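PDB 3OS7: galactose mutarotase-like protein from Clostridium acetobutylicum, which probably binds carbohydrate and may interconvert the anomers of aldose sugars. Local coordinates for residues W211-D214 / S215-P219. Residues are numbered along the deposited sequence; the frame is centred on the assembly and turned at random.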
# COMPACT_ATOMS: atom_id res chain seq x y z
N TRP A 211 -15.36 9.76 4.84
CA TRP A 211 -15.27 9.78 6.31
C TRP A 211 -14.53 11.05 6.72
O TRP A 211 -13.36 11.26 6.34
CB TRP A 211 -14.57 8.52 6.82
CG TRP A 211 -15.39 7.32 6.53
CD1 TRP A 211 -15.49 6.66 5.33
CD2 TRP A 211 -16.26 6.64 7.43
NE1 TRP A 211 -16.37 5.61 5.43
CE2 TRP A 211 -16.86 5.57 6.70
CE3 TRP A 211 -16.60 6.81 8.79
CZ2 TRP A 211 -17.76 4.70 7.27
CZ3 TRP A 211 -17.51 5.90 9.37
CH2 TRP A 211 -18.07 4.87 8.61
N LYS A 212 -15.23 11.91 7.45
CA LYS A 212 -14.66 13.16 7.89
C LYS A 212 -13.54 12.92 8.89
O LYS A 212 -13.63 12.04 9.75
CB LYS A 212 -15.76 14.01 8.56
CG LYS A 212 -15.37 15.44 8.95
CD LYS A 212 -16.60 16.21 9.50
CE LYS A 212 -16.22 17.55 10.17
NZ LYS A 212 -17.38 18.47 10.37
N GLN A 213 -12.50 13.73 8.78
CA GLN A 213 -11.42 13.77 9.74
C GLN A 213 -11.37 15.10 10.51
O GLN A 213 -11.73 16.14 9.98
CB GLN A 213 -10.09 13.52 9.03
CG GLN A 213 -9.94 12.06 8.55
CD GLN A 213 -8.77 11.86 7.64
OE1 GLN A 213 -8.91 11.96 6.43
NE2 GLN A 213 -7.58 11.64 8.23
N ASP A 214 -10.91 15.03 11.77
CA ASP A 214 -10.77 16.21 12.64
C ASP A 214 -9.40 16.86 12.42
O ASP A 214 -8.66 16.49 11.51
CB ASP A 214 -11.07 15.87 14.13
CG ASP A 214 -10.03 14.93 14.80
OD1 ASP A 214 -8.93 14.71 14.26
OD2 ASP A 214 -10.34 14.42 15.91
N SER A 215 -9.07 17.83 13.26
CA SER A 215 -7.85 18.61 13.04
C SER A 215 -6.58 17.81 13.37
O SER A 215 -5.49 18.23 12.99
CB SER A 215 -7.90 19.89 13.87
OG SER A 215 -7.88 19.55 15.23
N ARG A 216 -6.71 16.66 14.05
CA ARG A 216 -5.58 15.74 14.26
C ARG A 216 -5.54 14.60 13.23
O ARG A 216 -4.77 13.66 13.35
CB ARG A 216 -5.62 15.19 15.68
CG ARG A 216 -5.34 16.26 16.72
CD ARG A 216 -5.53 15.76 18.12
NE ARG A 216 -4.62 14.64 18.39
CZ ARG A 216 -4.87 13.62 19.20
NH1 ARG A 216 -6.02 13.53 19.87
NH2 ARG A 216 -3.95 12.69 19.36
N ASN A 217 -6.36 14.72 12.20
CA ASN A 217 -6.51 13.71 11.16
C ASN A 217 -7.07 12.37 11.61
O ASN A 217 -6.91 11.38 10.90
CB ASN A 217 -5.21 13.56 10.34
CG ASN A 217 -4.94 14.78 9.46
OD1 ASN A 217 -5.87 15.49 9.07
ND2 ASN A 217 -3.70 15.02 9.14
N LEU A 218 -7.78 12.36 12.73
CA LEU A 218 -8.50 11.19 13.25
C LEU A 218 -9.95 11.28 12.77
O LEU A 218 -10.52 12.36 12.70
CB LEU A 218 -8.45 11.18 14.78
CG LEU A 218 -7.04 11.17 15.36
CD1 LEU A 218 -7.05 11.53 16.87
CD2 LEU A 218 -6.40 9.85 15.10
N PRO A 219 -10.56 10.13 12.44
CA PRO A 219 -11.96 10.19 12.01
C PRO A 219 -12.86 10.67 13.10
O PRO A 219 -12.69 10.31 14.29
CB PRO A 219 -12.32 8.74 11.67
CG PRO A 219 -11.02 8.02 11.61
CD PRO A 219 -10.03 8.75 12.42
O HOH W 1 -12.13 12.47 16.17
O HOH W 2 -8.72 17.17 9.01
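Asp214 to Asn217 form a type I beta turn at the tip of a beta hairpin, which links strand 201-213 to the short strand 219-220 at the surface of a largely antiparallel beta fold of the galactose mutarotase family. The backbone closes the turn with Asn217 N to Asp214 O at 3.0 Å, and one residue further along the second arm Leu218 O accepts from Asp214 N at 2.9 Å, nearly straight (169°). Next along the ladder, Gln213 pairs with Pro219 as an antiparallel non-hydrogen-bonded pair, with C-H...O contacts from Gln213 CA to Leu218 O and from Pro219 CA to Lys212 O. One water bridges the two arms, donating to Asp214 OD2 and Pro219 O. Two side chains reinforce the loop. With chi1 at 68°, the Asp214 carboxylate swings over the turn and forms an Asx turn with Arg216 N, its OD1 accepting also from Leu218 N, each at 3.0 Å; the two N-H groups arrive from opposite faces of the carboxylate plane, which should hold it against rotation. Arg216 turns its guanidinium away from the strand toward Asp84 and Asp85, with which it makes salt bridges, and the Asn104 carbonyl, to which it hydrogen-bonds, tying the hairpin tip to strand 82-90 and the loop near it; Leu218 CD1 packs over the centre of one guanidinium face. Gln213, extended beyond CG, carries its amide across to Asn217, where NE2 meets Asn217 O at 2.8 Å, the oxygen lying in the glutamine's amide plane while the nitrogen stands above the carbonyl plane.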